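Local coordinates for protein carboxyl esterase NP (Bacillus subtilis, PDB 4CCW) that hydrolyses carboxylic esters, naproxen esters among them, to an alcohol and a carboxylate, using the alpha/beta hydrolase fold, at residues His134-Leu139 with Val234-Leu239; Lys180-Met185 with Lys198-Gly203; Lys269-Gly272 with Glu278-Ala281. All coordinates share one frame; numbering follows the deposited sequence.

Contact 1. Residues His134-Leu139 with Val234-Leu239; sequences HTMNFL and VPILLL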
ATOM      1  N   HIS A 134       4.992  -5.334  -0.860  1.00 22.05           N
ATOM      2  CA  HIS A 134       4.804  -5.722  -2.264  1.00 23.03           C
ATOM      3  C   HIS A 134       5.799  -5.019  -3.148  1.00 23.05           C
ATOM      4  O   HIS A 134       6.397  -5.625  -4.037  1.00 24.08           O
ATOM      5  CB  HIS A 134       3.374  -5.421  -2.722  1.00 23.46           C
ATOM      6  CG  HIS A 134       2.372  -6.475  -2.332  1.00 24.09           C
ATOM      7  ND1 HIS A 134       1.903  -7.388  -3.201  1.00 25.07           N
ATOM      8  CD2 HIS A 134       1.737  -6.726  -1.114  1.00 23.71           C
ATOM      9  CE1 HIS A 134       1.027  -8.200  -2.577  1.00 25.21           C
ATOM     10  NE2 HIS A 134       0.917  -7.789  -1.298  1.00 24.81           N
ATOM     11  N   THR A 135       6.002  -3.730  -2.912  1.00 22.98           N
ATOM     12  CA  THR A 135       6.936  -2.949  -3.724  1.00 23.08           C
ATOM     13  C   THR A 135       8.359  -3.491  -3.605  1.00 23.25           C
ATOM     14  O   THR A 135       9.021  -3.708  -4.626  1.00 23.71           O
ATOM     15  CB  THR A 135       6.878  -1.436  -3.398  1.00 22.89           C
ATOM     16  OG1 THR A 135       5.587  -0.931  -3.770  1.00 23.27           O
ATOM     17  CG2 THR A 135       7.944  -0.665  -4.202  1.00 23.16           C
ATOM     18  N   MET A 136       8.819  -3.739  -2.383  1.00 22.62           N
ATOM     19  CA  MET A 136      10.168  -4.245  -2.182  1.00 23.39           C
ATOM     20  C   MET A 136      10.303  -5.629  -2.829  1.00 23.38           C
ATOM     21  O   MET A 136      11.285  -5.909  -3.508  1.00 24.13           O
ATOM     22  CB  MET A 136      10.524  -4.311  -0.688  1.00 23.54           C
ATOM     23  CG  MET A 136      11.961  -4.729  -0.415  1.00 24.99           C
ATOM     24  SD  MET A 136      13.096  -3.447  -0.964  1.00 28.10           S
ATOM     25  CE  MET A 136      13.294  -2.491   0.501  1.00 28.54           C
ATOM     26  N   ASN A 137       9.300  -6.475  -2.636  1.00 23.23           N
ATOM     27  CA  ASN A 137       9.345  -7.820  -3.193  1.00 23.96           C
ATOM     28  C   ASN A 137       9.472  -7.753  -4.731  1.00 24.69           C
ATOM     29  O   ASN A 137      10.246  -8.509  -5.351  1.00 25.66           O
ATOM     30  CB  ASN A 137       8.095  -8.613  -2.763  1.00 24.46           C
ATOM     31  CG  ASN A 137       8.103 -10.052  -3.266  1.00 25.06           C
ATOM     32  OD1 ASN A 137       8.964 -10.857  -2.899  1.00 25.85           O
ATOM     33  ND2 ASN A 137       7.123 -10.385  -4.087  1.00 25.74           N
ATOM     34  N   PHE A 138       8.745  -6.815  -5.332  1.00 24.47           N
ATOM     35  CA  PHE A 138       8.709  -6.686  -6.802  1.00 25.56           C
ATOM     36  C   PHE A 138      10.014  -6.138  -7.369  1.00 25.76           C
ATOM     37  O   PHE A 138      10.541  -6.661  -8.359  1.00 26.92           O
ATOM     38  CB  PHE A 138       7.515  -5.827  -7.239  1.00 25.58           C
ATOM     39  CG  PHE A 138       7.285  -5.795  -8.732  1.00 26.75           C
ATOM     40  CD1 PHE A 138       6.716  -6.887  -9.387  1.00 27.42           C
ATOM     41  CD2 PHE A 138       7.603  -4.668  -9.473  1.00 27.01           C
ATOM     42  CE1 PHE A 138       6.476  -6.851 -10.758  1.00 28.60           C
ATOM     43  CE2 PHE A 138       7.370  -4.622 -10.838  1.00 27.97           C
ATOM     44  CZ  PHE A 138       6.806  -5.715 -11.481  1.00 28.75           C
ATOM     45  N   LEU A 139      10.532  -5.080  -6.761  1.00 25.43           N
ATOM     46  CA  LEU A 139      11.761  -4.474  -7.271  1.00 25.53           C
ATOM     47  C   LEU A 139      12.957  -5.421  -7.124  1.00 26.32           C
ATOM     48  O   LEU A 139      13.879  -5.363  -7.934  1.00 26.55           O
ATOM     49  CB  LEU A 139      12.018  -3.092  -6.636  1.00 24.86           C
ATOM     50  CG  LEU A 139      12.420  -3.016  -5.158  1.00 23.97           C
ATOM     51  CD1 LEU A 139      13.937  -3.104  -5.012  1.00 24.73           C
ATOM     52  CD2 LEU A 139      11.893  -1.731  -4.517  1.00 23.84           C
ATOM     53  N   VAL A 234      17.614  -1.130  -7.618  1.00 29.11           N
ATOM     54  CA  VAL A 234      16.682  -0.071  -7.958  1.00 28.85           C
ATOM     55  C   VAL A 234      16.830   1.023  -6.880  1.00 27.73           C
ATOM     56  O   VAL A 234      16.919   0.698  -5.696  1.00 27.13           O
ATOM     57  CB  VAL A 234      15.228  -0.633  -7.976  1.00 29.03           C
ATOM     58  CG1 VAL A 234      14.208   0.449  -8.286  1.00 29.25           C
ATOM     59  CG2 VAL A 234      15.092  -1.749  -9.004  1.00 29.81           C
ATOM     60  N   PRO A 235      16.824   2.309  -7.269  1.00 27.76           N
ATOM     61  CA  PRO A 235      16.871   3.344  -6.219  1.00 27.28           C
ATOM     62  C   PRO A 235      15.624   3.313  -5.351  1.00 26.54           C
ATOM     63  O   PRO A 235      14.507   3.191  -5.873  1.00 26.93           O
ATOM     64  CB  PRO A 235      16.935   4.674  -7.002  1.00 28.18           C
ATOM     65  CG  PRO A 235      17.064   4.313  -8.440  1.00 29.29           C
ATOM     66  CD  PRO A 235      16.677   2.881  -8.619  1.00 29.10           C
ATOM     67  N   ILE A 236      15.824   3.452  -4.035  1.00 25.59           N
ATOM     68  CA  ILE A 236      14.762   3.395  -3.055  1.00 24.99           C
ATOM     69  C   ILE A 236      14.766   4.637  -2.179  1.00 25.05           C
ATOM     70  O   ILE A 236      15.824   5.095  -1.747  1.00 25.01           O
ATOM     71  CB  ILE A 236      14.919   2.139  -2.173  1.00 24.14           C
ATOM     72  CG1 ILE A 236      14.711   0.869  -3.021  1.00 24.21           C
ATOM     73  CG2 ILE A 236      14.017   2.193  -0.945  1.00 23.32           C
ATOM     74  CD1 ILE A 236      15.053  -0.400  -2.279  1.00 24.08           C
ATOM     75  N   LEU A 237      13.576   5.197  -1.966  1.00 24.74           N
ATOM     76  CA  LEU A 237      13.384   6.231  -0.966  1.00 24.83           C
ATOM     77  C   LEU A 237      12.583   5.553   0.117  1.00 23.52           C
ATOM     78  O   LEU A 237      11.485   5.078  -0.135  1.00 23.87           O
ATOM     79  CB  LEU A 237      12.614   7.440  -1.522  1.00 25.64           C
ATOM     80  CG  LEU A 237      12.109   8.472  -0.497  1.00 26.19           C
ATOM     81  CD1 LEU A 237      13.252   9.361  -0.015  1.00 26.31           C
ATOM     82  CD2 LEU A 237      11.019   9.344  -1.114  1.00 27.21           C
ATOM     83  N   LEU A 238      13.131   5.513   1.322  1.00 22.92           N
ATOM     84  CA  LEU A 238      12.427   4.937   2.459  1.00 22.05           C
ATOM     85  C   LEU A 238      11.993   6.040   3.402  1.00 22.31           C
ATOM     86  O   LEU A 238      12.832   6.734   3.956  1.00 22.57           O
ATOM     87  CB  LEU A 238      13.307   3.909   3.192  1.00 21.31           C
ATOM     88  CG  LEU A 238      12.752   3.344   4.509  1.00 20.68           C
ATOM     89  CD1 LEU A 238      11.479   2.524   4.243  1.00 20.26           C
ATOM     90  CD2 LEU A 238      13.797   2.450   5.196  1.00 20.17           C
ATOM     91  N   LEU A 239      10.679   6.220   3.542  1.00 22.28           N
ATOM     92  CA  LEU A 239      10.106   7.150   4.507  1.00 22.92           C
ATOM     93  C   LEU A 239       9.437   6.412   5.642  1.00 22.28           C
ATOM     94  O   LEU A 239       8.617   5.510   5.413  1.00 22.49           O
ATOM     95  CB  LEU A 239       9.069   8.069   3.852  1.00 24.26           C
ATOM     96  CG  LEU A 239       9.517   8.928   2.678  1.00 25.06           C
ATOM     97  CD1 LEU A 239       8.386   9.859   2.245  1.00 26.17           C
ATOM     98  CD2 LEU A 239      10.777   9.738   3.003  1.00 25.84           C
TER
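Leu139 meets both Val234 and Ile236. Its CD1 lies 4.0 Å from Ile236 CD1 and 4.1 Å from Val234 CB. The other methyl, CD2, rests 4.1 Å from Ile236 CG1, so the leucine fork spans the end of the isoleucine chain. Val234 CG2 packs beside the leucine base, 4.0 Å from Leu139 O. Met136, one turn earlier on the helix, adds its SD, 3.9 Å from Ile236 CD1. The thioether and the isoleucine chain cross at about a right angle. Met136 starts with CG anti to its own N (chi1 -175°), and bends at chi2 and chi3 bring SD and CE over to that methyl. Ile236 CD1 thus touches two residues of one helical face. The side-chain contacts are apolar, and all four touching residues are buried.

Further out, Met136 also touches Ile151, and Leu139 touches Ala149. Both belong to strand 146-152, the parallel neighbour of strand 236-241. Backbone bonds from Leu237 to Ala149 and Ile151 hold those two strands together. Leu237 turns to helix 280-291 on the other side of the sheet. This is the helix-on-sheet layering of the alpha/beta hydrolase fold, here with helix 130-141, which follows the probable nucleophile elbow.

Contact 2. Residues Lys180-Met185 with Lys198-Gly203; sequences KFLNWM and KQFQAG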
ATOM      1  N   LYS A 180      -9.947   1.474  18.706  1.00 35.23           N
ATOM      2  CA  LYS A 180      -8.717   1.098  19.402  1.00 34.11           C
ATOM      3  C   LYS A 180      -7.534   1.096  18.446  1.00 32.29           C
ATOM      4  O   LYS A 180      -6.485   1.652  18.751  1.00 31.67           O
ATOM      5  CB  LYS A 180      -8.838  -0.301  20.009  1.00 34.71           C
ATOM      6  CG  LYS A 180      -9.910  -0.466  21.072  1.00 37.10           C
ATOM      7  CD  LYS A 180      -9.383  -0.201  22.469  1.00 39.06           C
ATOM      8  CE  LYS A 180     -10.344  -0.766  23.505  1.00 41.07           C
ATOM      9  NZ  LYS A 180     -10.046  -0.287  24.880  1.00 43.98           N
ATOM     10  N   PHE A 181      -7.710   0.450  17.295  1.00 31.03           N
ATOM     11  CA  PHE A 181      -6.664   0.372  16.275  1.00 30.42           C
ATOM     12  C   PHE A 181      -6.207   1.770  15.843  1.00 30.80           C
ATOM     13  O   PHE A 181      -5.010   2.074  15.854  1.00 30.11           O
ATOM     14  CB  PHE A 181      -7.180  -0.438  15.083  1.00 29.99           C
ATOM     15  CG  PHE A 181      -6.186  -0.604  13.961  1.00 30.02           C
ATOM     16  CD1 PHE A 181      -5.325  -1.697  13.935  1.00 29.19           C
ATOM     17  CD2 PHE A 181      -6.167   0.293  12.897  1.00 30.72           C
ATOM     18  CE1 PHE A 181      -4.425  -1.868  12.894  1.00 29.79           C
ATOM     19  CE2 PHE A 181      -5.275   0.124  11.851  1.00 31.39           C
ATOM     20  CZ  PHE A 181      -4.406  -0.956  11.848  1.00 30.20           C
ATOM     21  N   LEU A 182      -7.164   2.630  15.505  1.00 32.50           N
ATOM     22  CA  LEU A 182      -6.838   3.959  14.975  1.00 33.88           C
ATOM     23  C   LEU A 182      -6.186   4.901  16.001  1.00 34.82           C
ATOM     24  O   LEU A 182      -5.253   5.639  15.671  1.00 34.43           O
ATOM     25  CB  LEU A 182      -8.069   4.589  14.308  1.00 35.80           C
ATOM     26  CG  LEU A 182      -8.491   3.932  12.983  1.00 36.04           C
ATOM     27  CD1 LEU A 182      -9.793   4.539  12.472  1.00 38.50           C
ATOM     28  CD2 LEU A 182      -7.396   4.003  11.917  1.00 35.91           C
ATOM     29  N   ASN A 183      -6.648   4.841  17.244  1.00 35.51           N
ATOM     30  CA  ASN A 183      -6.079   5.651  18.315  1.00 36.69           C
ATOM     31  C   ASN A 183      -4.656   5.214  18.653  1.00 35.31           C
ATOM     32  O   ASN A 183      -3.809   6.033  19.021  1.00 35.94           O
ATOM     33  CB  ASN A 183      -6.975   5.610  19.553  1.00 38.57           C
ATOM     34  CG  ASN A 183      -8.325   6.286  19.324  1.00 41.37           C
ATOM     35  OD1 ASN A 183      -8.558   6.904  18.282  1.00 43.09           O
ATOM     36  ND2 ASN A 183      -9.220   6.168  20.299  1.00 42.65           N
ATOM     37  N   TRP A 184      -4.407   3.916  18.519  1.00 32.97           N
ATOM     38  CA  TRP A 184      -3.076   3.360  18.689  1.00 31.62           C
ATOM     39  C   TRP A 184      -2.159   3.785  17.577  1.00 31.98           C
ATOM     40  O   TRP A 184      -1.050   4.241  17.839  1.00 32.26           O
ATOM     41  CB  TRP A 184      -3.165   1.845  18.764  1.00 29.92           C
ATOM     42  CG  TRP A 184      -1.849   1.107  18.698  1.00 28.94           C
ATOM     43  CD1 TRP A 184      -0.837   1.069  19.662  1.00 28.70           C
ATOM     44  CD2 TRP A 184      -1.378   0.228  17.613  1.00 27.73           C
ATOM     45  NE1 TRP A 184       0.191   0.251  19.255  1.00 27.53           N
ATOM     46  CE2 TRP A 184      -0.064  -0.276  18.035  1.00 26.84           C
ATOM     47  CE3 TRP A 184      -1.892  -0.172  16.375  1.00 27.22           C
ATOM     48  CZ2 TRP A 184       0.680  -1.145  17.245  1.00 26.25           C
ATOM     49  CZ3 TRP A 184      -1.124  -1.040  15.585  1.00 26.67           C
ATOM     50  CH2 TRP A 184       0.125  -1.519  16.010  1.00 26.44           C
ATOM     51  N   MET A 185      -2.625   3.657  16.335  1.00 31.23           N
ATOM     52  CA  MET A 185      -1.793   3.913  15.164  1.00 32.01           C
ATOM     53  C   MET A 185      -1.599   5.405  14.892  1.00 34.02           C
ATOM     54  O   MET A 185      -0.604   5.815  14.301  1.00 33.02           O
ATOM     55  CB  MET A 185      -2.390   3.212  13.937  1.00 31.52           C
ATOM     56  CG  MET A 185      -1.558   3.320  12.677  1.00 31.58           C
ATOM     57  SD  MET A 185      -2.106   2.180  11.406  1.00 31.87           S
ATOM     58  CE  MET A 185      -1.225   0.723  11.948  1.00 29.90           C
ATOM     59  N   LYS A 198     -15.476   5.556   7.478  1.00 33.97           N
ATOM     60  CA  LYS A 198     -16.689   4.772   7.248  1.00 34.94           C
ATOM     61  C   LYS A 198     -16.421   3.574   6.344  1.00 33.38           C
ATOM     62  O   LYS A 198     -16.936   2.480   6.594  1.00 33.54           O
ATOM     63  CB  LYS A 198     -17.816   5.631   6.656  1.00 37.18           C
ATOM     64  CG  LYS A 198     -18.655   6.373   7.684  1.00 40.34           C
ATOM     65  CD  LYS A 198     -19.838   7.055   7.011  1.00 43.43           C
ATOM     66  CE  LYS A 198     -20.780   7.694   8.023  1.00 47.15           C
ATOM     67  NZ  LYS A 198     -22.110   8.011   7.431  1.00 51.32           N
ATOM     68  N   GLN A 199     -15.617   3.787   5.299  1.00 32.08           N
ATOM     69  CA  GLN A 199     -15.213   2.709   4.398  1.00 31.29           C
ATOM     70  C   GLN A 199     -14.338   1.671   5.098  1.00 30.57           C
ATOM     71  O   GLN A 199     -14.505   0.464   4.906  1.00 30.58           O
ATOM     72  CB  GLN A 199     -14.501   3.264   3.154  1.00 31.47           C
ATOM     73  CG  GLN A 199     -14.055   2.187   2.168  1.00 31.57           C
ATOM     74  CD  GLN A 199     -13.001   2.658   1.182  1.00 32.30           C
ATOM     75  OE1 GLN A 199     -12.700   3.843   1.089  1.00 32.94           O
ATOM     76  NE2 GLN A 199     -12.447   1.725   0.430  1.00 32.49           N
ATOM     77  N   PHE A 200     -13.390   2.147   5.894  1.00 29.65           N
ATOM     78  CA  PHE A 200     -12.489   1.256   6.612  1.00 29.73           C
ATOM     79  C   PHE A 200     -13.306   0.370   7.562  1.00 30.16           C
ATOM     80  O   PHE A 200     -13.103  -0.844   7.615  1.00 29.93           O
ATOM     81  CB  PHE A 200     -11.411   2.062   7.350  1.00 29.90           C
ATOM     82  CG  PHE A 200     -10.536   1.234   8.245  1.00 30.27           C
ATOM     83  CD1 PHE A 200      -9.657   0.293   7.713  1.00 30.34           C
ATOM     84  CD2 PHE A 200     -10.565   1.413   9.627  1.00 32.06           C
ATOM     85  CE1 PHE A 200      -8.847  -0.472   8.536  1.00 31.38           C
ATOM     86  CE2 PHE A 200      -9.756   0.654  10.456  1.00 33.66           C
ATOM     87  CZ  PHE A 200      -8.888  -0.289   9.912  1.00 33.53           C
ATOM     88  N   GLN A 201     -14.248   0.982   8.277  1.00 31.40           N
ATOM     89  CA  GLN A 201     -15.153   0.257   9.161  1.00 33.92           C
ATOM     90  C   GLN A 201     -15.961  -0.797   8.398  1.00 33.37           C
ATOM     91  O   GLN A 201     -16.091  -1.942   8.862  1.00 33.95           O
ATOM     92  CB  GLN A 201     -16.096   1.235   9.881  1.00 37.29           C
ATOM     93  CG  GLN A 201     -15.382   2.253  10.765  1.00 39.91           C
ATOM     94  CD  GLN A 201     -16.332   3.124  11.572  1.00 43.81           C
ATOM     95  OE1 GLN A 201     -16.980   4.031  11.035  1.00 46.01           O
ATOM     96  NE2 GLN A 201     -16.404   2.870  12.873  1.00 47.29           N
ATOM     97  N   ALA A 202     -16.498  -0.412   7.235  1.00 32.34           N
ATOM     98  CA  ALA A 202     -17.348  -1.317   6.455  1.00 32.77           C
ATOM     99  C   ALA A 202     -16.521  -2.490   5.941  1.00 31.45           C
ATOM    100  O   ALA A 202     -17.001  -3.626   5.885  1.00 32.31           O
ATOM    101  CB  ALA A 202     -18.060  -0.580   5.319  1.00 33.23           C
ATOM    102  N   GLY A 203     -15.255  -2.217   5.628  1.00 29.87           N
ATOM    103  CA  GLY A 203     -14.315  -3.259   5.256  1.00 29.81           C
ATOM    104  C   GLY A 203     -14.147  -4.282   6.355  1.00 30.83           C
ATOM    105  O   GLY A 203     -14.224  -5.485   6.101  1.00 31.62           O
TER
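Phe181 and Phe200 both place CG anti to the backbone N, with chi1 at -179° and 173°, and these torsions turn the two rings toward each other between their helices. The side chains cross at about a right angle. The pair joins helix 177-185 to helix 194-205, in the helical region inserted between strands 146-152 and 236-241 of the alpha/beta hydrolase fold. Such an insertion is the usual lid or cap of this family.

The ring planes are inclined by 34° and the centroids are 6.0 Å apart. The meeting is oblique. Phe200 leads with its far corner: CZ lies 4.1 Å from Phe181 CD2 and equally close to Phe181 CE2. One carbon of Phe200 therefore sits against one side bond of the other ring. The contact is small, and it is apolar throughout.

Phe181 is also part of the ligand pocket. Its side chain comes within about 3 Å of the bound (2-hydroxyethoxy)acetic acid, nearest atoms, and about 6 Å from the side chain of His273, the likely proton acceptor. Tyr168 of helix 163-171 and Leu172 also touch Phe181. Phe200 in turn meets Phe65, another pocket residue, edge to face. Phe200 thus lies behind the pocket, against Phe181 and Phe65, which line it.

Leu182, the next residue on the helix, packs against the Phe200 ring. Both of its methyls come up to that ring: Leu182 CD1 is 4.3 Å from Phe200 CD2, and Leu182 CD2 lies about as close to Phe200 CE2.

Contact 3. Residues Lys269-Gly272 with Glu278-Ala281; sequences KNAG and EQPA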
ATOM      1  N   LYS A 269       9.162  13.891  10.871  1.00 32.11           N
ATOM      2  CA  LYS A 269       8.602  14.467  12.095  1.00 34.50           C
ATOM      3  C   LYS A 269       7.078  14.507  12.056  1.00 34.19           C
ATOM      4  O   LYS A 269       6.476  14.619  10.982  1.00 34.24           O
ATOM      5  CB  LYS A 269       9.171  15.874  12.346  1.00 37.97           C
ATOM      6  CG  LYS A 269      10.666  15.908  12.646  1.00 39.79           C
ATOM      7  CD  LYS A 269      11.095  14.802  13.602  1.00 40.06           C
ATOM      8  CE  LYS A 269      12.459  15.080  14.225  1.00 42.83           C
ATOM      9  NZ  LYS A 269      13.605  14.979  13.267  1.00 44.67           N
ATOM     10  N   ASN A 270       6.465  14.384  13.230  1.00 34.49           N
ATOM     11  CA  ASN A 270       5.030  14.628  13.390  1.00 35.13           C
ATOM     12  C   ASN A 270       4.177  13.726  12.505  1.00 32.60           C
ATOM     13  O   ASN A 270       3.136  14.144  11.987  1.00 33.27           O
ATOM     14  CB  ASN A 270       4.703  16.112  13.123  1.00 37.17           C
ATOM     15  CG  ASN A 270       5.456  17.063  14.039  1.00 40.36           C
ATOM     16  OD1 ASN A 270       6.054  18.058  13.582  1.00 41.84           O
ATOM     17  ND2 ASN A 270       5.413  16.784  15.343  1.00 41.15           N
ATOM     18  N   ALA A 271       4.634  12.487  12.324  1.00 30.84           N
ATOM     19  CA  ALA A 271       3.895  11.501  11.551  1.00 29.03           C
ATOM     20  C   ALA A 271       4.222  10.115  12.084  1.00 27.54           C
ATOM     21  O   ALA A 271       5.265   9.895  12.677  1.00 27.17           O
ATOM     22  CB  ALA A 271       4.257  11.591  10.069  1.00 28.29           C
ATOM     23  N   GLY A 272       3.300   9.198  11.883  1.00 27.35           N
ATOM     24  CA  GLY A 272       3.499   7.829  12.308  1.00 26.06           C
ATOM     25  C   GLY A 272       3.399   6.936  11.099  1.00 24.61           C
ATOM     26  O   GLY A 272       3.957   7.226  10.042  1.00 24.93           O
ATOM     27  N   GLU A 278      -1.041  11.875   7.227  1.00 30.19           N
ATOM     28  CA  GLU A 278      -0.727  12.823   8.303  1.00 31.52           C
ATOM     29  C   GLU A 278       0.109  14.001   7.843  1.00 31.90           C
ATOM     30  O   GLU A 278      -0.079  15.118   8.318  1.00 33.45           O
ATOM     31  CB  GLU A 278      -0.029  12.120   9.457  1.00 31.11           C
ATOM     32  CG  GLU A 278      -0.880  11.034  10.091  1.00 31.82           C
ATOM     33  CD  GLU A 278      -0.042  10.021  10.835  1.00 30.92           C
ATOM     34  OE1 GLU A 278       1.089   9.739  10.395  1.00 30.54           O
ATOM     35  OE2 GLU A 278      -0.518   9.522  11.866  1.00 32.24           O
ATOM     36  N   GLN A 279       1.044  13.758   6.934  1.00 30.59           N
ATOM     37  CA  GLN A 279       1.887  14.844   6.472  1.00 31.94           C
ATOM     38  C   GLN A 279       1.910  14.915   4.941  1.00 31.95           C
ATOM     39  O   GLN A 279       2.971  14.797   4.334  1.00 31.31           O
ATOM     40  CB  GLN A 279       3.294  14.758   7.104  1.00 31.25           C
ATOM     41  CG  GLN A 279       3.329  15.005   8.627  1.00 32.11           C
ATOM     42  CD  GLN A 279       3.054  16.454   9.035  1.00 34.72           C
ATOM     43  OE1 GLN A 279       3.283  17.373   8.265  1.00 35.89           O
ATOM     44  NE2 GLN A 279       2.572  16.656  10.264  1.00 35.70           N
ATOM     45  N   PRO A 280       0.730  15.122   4.306  1.00 33.07           N
ATOM     46  CA  PRO A 280       0.698  15.077   2.836  1.00 33.28           C
ATOM     47  C   PRO A 280       1.532  16.166   2.158  1.00 34.46           C
ATOM     48  O   PRO A 280       2.179  15.882   1.159  1.00 33.93           O
ATOM     49  CB  PRO A 280      -0.790  15.258   2.500  1.00 34.61           C
ATOM     50  CG  PRO A 280      -1.361  15.953   3.687  1.00 35.67           C
ATOM     51  CD  PRO A 280      -0.611  15.394   4.863  1.00 33.92           C
ATOM     52  N   ALA A 281       1.534  17.393   2.682  1.00 35.94           N
ATOM     53  CA  ALA A 281       2.326  18.461   2.053  1.00 37.21           C
ATOM     54  C   ALA A 281       3.815  18.102   1.980  1.00 36.34           C
ATOM     55  O   ALA A 281       4.454  18.296   0.940  1.00 37.06           O
ATOM     56  CB  ALA A 281       2.119  19.800   2.756  1.00 39.21           C
TER
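Glu278 grips the backbone of Gly272 at the tight end of this contact. The two segments flank a short connection that holds His273, the likely proton acceptor of this alpha/beta hydrolase, and most of helix 275-278. Segment 269-272 belongs to the loop after strand 263-268. Segment 278-281 runs from the end of helix 275-278 into helix 280-291, with Gln279 at the N-cap position of the latter.

The tight part is a single strong bond. Gly272 N donates to Glu278 OE1 at 2.7 Å, with a nearly straight N-H...O angle of 169°. OE1 is met on the syn side of the carboxylate, with the donor 28° out of its plane. The glutamate chain is extended beyond CG, which carries the carboxylate across to the loop. The same oxygen packs against Ala271, 3.5 Å from Ala271 CA. This bond holds the backbone just before His273, so the carboxylate is probably a second-shell group of the active site. The hydrogen bond from the Gly272 N-H would be expected to favour the charged form of Glu278. Met186 and Val191 touch Glu278 from outside the two segments.

The other end is looser and faces solvent. Asn270 is exposed, and Lys269 points its end away. Gln279 bends at chi2 (-70°) and folds its amide back over the loop. Its CG lies 3.8 Å from Ala271 CB, a methyl that touches both Glu278 and Gln279. Beyond the loop, Asn270 N bonds to Glu242, and the backbone of Ala271 bonds to His243.

The second hydrogen bond is longer and less direct: Gln279 NE2 donates to Asn270 O at 3.1 Å, from above the carbonyl plane.

From the N terminus, the chain runs through helix 12-24 and on to strand 123-128 before entering helix 130-141. Contact 1 opens there and closes about a hundred residues later, at strand 236-241. Contact 2 is nested inside that long loop. It closes the short connection between helices 177-185 and 194-205, on the opposite side of the chain's centre from contact 1. Contact 3 follows in series, closing a small loop. Contact 1 ties helix 130-141 to the sheet, contact 2 joins two inserted helices, and contact 3 ties the loop after strand 263-268 to the start of helix 280-291. Contacts 2 and 3 come within about 4 Å, nearest atoms, without touching, and both lie near His273.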